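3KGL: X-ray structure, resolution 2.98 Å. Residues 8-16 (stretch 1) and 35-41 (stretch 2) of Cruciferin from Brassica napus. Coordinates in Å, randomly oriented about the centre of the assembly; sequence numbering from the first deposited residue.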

# COMPACT_ATOMS: atom_id res chain seq x y z
N GLN A 8 19.37 4.11 4.66
CA GLN A 8 20.62 4.60 5.23
C GLN A 8 21.70 4.43 4.16
O GLN A 8 22.45 3.44 4.17
CB GLN A 8 20.98 3.81 6.49
CG GLN A 8 21.99 4.49 7.43
CD GLN A 8 21.68 5.95 7.65
OE1 GLN A 8 21.09 6.31 8.66
NE2 GLN A 8 22.07 6.80 6.70
N LEU A 9 21.75 5.38 3.24
CA LEU A 9 22.69 5.39 2.12
C LEU A 9 23.71 6.48 2.34
O LEU A 9 23.35 7.62 2.64
CB LEU A 9 21.97 5.72 0.82
CG LEU A 9 21.42 4.60 -0.05
CD1 LEU A 9 20.94 3.46 0.79
CD2 LEU A 9 20.33 5.20 -0.89
N ASP A 10 24.98 6.14 2.15
CA ASP A 10 26.06 7.08 2.40
C ASP A 10 26.80 7.40 1.12
O ASP A 10 27.50 8.40 1.04
CB ASP A 10 26.98 6.55 3.48
CG ASP A 10 26.42 6.78 4.88
OD1 ASP A 10 26.27 7.96 5.30
OD2 ASP A 10 26.13 5.77 5.56
N GLN A 11 26.61 6.55 0.12
CA GLN A 11 27.24 6.75 -1.17
C GLN A 11 26.39 6.16 -2.28
O GLN A 11 26.04 4.98 -2.23
CB GLN A 11 28.61 6.09 -1.15
CG GLN A 11 29.59 6.64 -2.16
CD GLN A 11 30.64 5.62 -2.54
OE1 GLN A 11 30.64 4.49 -2.03
NE2 GLN A 11 31.54 6.00 -3.44
N LEU A 12 26.02 6.99 -3.26
CA LEU A 12 25.33 6.51 -4.46
C LEU A 12 26.31 6.52 -5.63
O LEU A 12 27.27 7.27 -5.62
CB LEU A 12 24.13 7.39 -4.83
CG LEU A 12 23.23 8.04 -3.77
CD1 LEU A 12 22.56 9.30 -4.33
CD2 LEU A 12 22.19 7.07 -3.25
N ASN A 13 26.04 5.70 -6.64
CA ASN A 13 26.91 5.61 -7.80
C ASN A 13 26.13 5.59 -9.11
O ASN A 13 25.06 5.02 -9.19
CB ASN A 13 27.77 4.35 -7.72
CG ASN A 13 28.77 4.38 -6.58
OD1 ASN A 13 28.94 3.40 -5.86
ND2 ASN A 13 29.45 5.51 -6.42
N ALA A 14 26.69 6.22 -10.14
CA ALA A 14 26.18 6.02 -11.49
C ALA A 14 26.21 4.52 -11.81
O ALA A 14 27.27 3.89 -11.81
CB ALA A 14 27.02 6.78 -12.48
N LEU A 15 25.04 3.94 -12.10
CA LEU A 15 24.90 2.50 -12.24
C LEU A 15 24.73 2.03 -13.68
O LEU A 15 24.23 2.77 -14.53
CB LEU A 15 23.71 2.00 -11.42
CG LEU A 15 23.74 2.13 -9.90
CD1 LEU A 15 22.33 2.02 -9.33
CD2 LEU A 15 24.64 1.07 -9.31
N GLU A 16 25.13 0.79 -13.94
CA GLU A 16 24.90 0.19 -15.23
C GLU A 16 24.39 -1.24 -15.06
O GLU A 16 24.35 -1.76 -13.94
CB GLU A 16 26.20 0.20 -16.03
CG GLU A 16 26.83 1.57 -16.17
CD GLU A 16 28.20 1.53 -16.83
OE1 GLU A 16 28.72 0.42 -17.10
OE2 GLU A 16 28.76 2.63 -17.09
N ALA A 35 20.95 -3.86 -5.20
CA ALA A 35 21.85 -2.78 -4.84
C ALA A 35 21.15 -1.94 -3.76
O ALA A 35 19.99 -1.58 -3.92
CB ALA A 35 22.16 -1.93 -6.06
N PRO A 36 21.86 -1.64 -2.66
CA PRO A 36 21.25 -0.82 -1.61
C PRO A 36 20.57 0.40 -2.20
O PRO A 36 19.42 0.66 -1.90
CB PRO A 36 22.44 -0.43 -0.76
CG PRO A 36 23.34 -1.64 -0.87
CD PRO A 36 23.22 -2.08 -2.30
N GLN A 37 21.28 1.13 -3.04
CA GLN A 37 20.75 2.33 -3.70
C GLN A 37 19.46 2.12 -4.50
O GLN A 37 18.58 2.99 -4.51
CB GLN A 37 21.85 2.92 -4.57
CG GLN A 37 21.40 3.66 -5.80
CD GLN A 37 22.58 4.16 -6.60
OE1 GLN A 37 22.42 4.85 -7.61
NE2 GLN A 37 23.79 3.82 -6.16
N LEU A 38 19.35 0.98 -5.19
CA LEU A 38 18.14 0.70 -5.96
C LEU A 38 17.01 0.15 -5.09
O LEU A 38 15.84 0.42 -5.35
CB LEU A 38 18.42 -0.25 -7.14
CG LEU A 38 18.74 0.44 -8.46
CD1 LEU A 38 18.57 -0.53 -9.61
CD2 LEU A 38 17.83 1.63 -8.66
N ARG A 39 17.38 -0.62 -4.07
CA ARG A 39 16.42 -1.21 -3.14
C ARG A 39 15.62 -0.15 -2.40
O ARG A 39 14.40 -0.26 -2.25
CB ARG A 39 17.13 -2.16 -2.18
CG ARG A 39 16.29 -2.74 -1.05
CD ARG A 39 16.90 -4.04 -0.52
NE ARG A 39 18.25 -3.83 0.01
CZ ARG A 39 19.19 -4.76 0.08
NH1 ARG A 39 18.96 -5.99 -0.37
NH2 ARG A 39 20.39 -4.45 0.58
N CYS A 40 16.30 0.90 -1.94
CA CYS A 40 15.65 2.05 -1.33
C CYS A 40 14.55 2.63 -2.22
O CYS A 40 13.40 2.75 -1.80
CB CYS A 40 16.68 3.13 -0.99
SG CYS A 40 16.02 4.75 -0.42
N SER A 41 14.90 2.99 -3.45
CA SER A 41 13.94 3.59 -4.38
C SER A 41 12.78 2.66 -4.70
O SER A 41 11.79 3.07 -5.28
CB SER A 41 14.64 4.04 -5.66
OG SER A 41 15.09 5.38 -5.54

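Residues 8-16 run as an extended segment without regular helix or strand, whereas the second stretch enters a helix at Pro 36. The backbones come nearest where the CA atoms of Leu 12 and Gln 37 lie 6.2 Å apart, close enough for a side chain from the helix to reach the main chain of the extended segment. Ala 35 occupies the N-cap position, just before the helix. Its carbonyl accepts a hydrogen bond from the backbone of the first turn, with Arg 39 N at 2.8 Å from Ala 35 O, and a weak one from Leu 38 N, 2.9 Å from the same oxygen. The next i to i+4 bond, Cys 40 N to Pro 36 O at 3.1 Å, continues the helical pattern. Proline suits the first turn of a helix: its nitrogen carries no hydrogen to donate, but at this position no preceding turn offers a carbonyl to receive one, and its ring holds phi at -47°, within the helical range.

The two stretches together bury 356 Å², and Gln 37 contributes the largest share of any residue. Its CA-to-CB bond points toward the extended segment, and with chi1 and chi2 both t the chain is stretched out, carrying its terminal amide to the backbone around Leu 12 and Asn 13. A long side chain ending in an amide fits such a place, because it is long enough to reach the backbone of the other stretch, and an amide can offer both a donor and an acceptor. As modelled, NE2 of Gln 37 lies 3.0 Å from the backbone N of Asn 13, and OE1 of Gln 37 lies 3.1 Å from the backbone O of Asn 13. These pairings set like against like, and the amide is probably turned over in the model; turned back, it may hydrogen-bond to the Asn 13 peptide groups.

Apolar contacts lie around this polar centre. Leu 9 points toward the helix and rests against its first turns: CD1 is 4.4 Å from CB of Pro 36, while CD2 is 4.0 Å from CA of Gln 37 and 4.2 Å from CB of Cys 40. Pro 36 and Cys 40 are four residues apart, about one helical turn, so both can meet the same branched side chain. Leucine suits this buried site because its two methyl groups can touch several neighbours at van der Waals distance without leaving a polar group unsatisfied.

Farther along, Leu 15 also points toward the helix. Its CD1 comes to 4.0 Å from CG of Leu 38, an apolar pairing of two branched side chains, and Leu 15 also lies beside the Gln 37 side chain. Leu 38 directs its CA-to-CB bond sideways, yet the end of its side chain comes nearer and makes the contact possible. Between Leu 9 and Leu 15 in sequence, Leu 12 starts out sideways and contributes less: it packs beside the terminal amide of Gln 37.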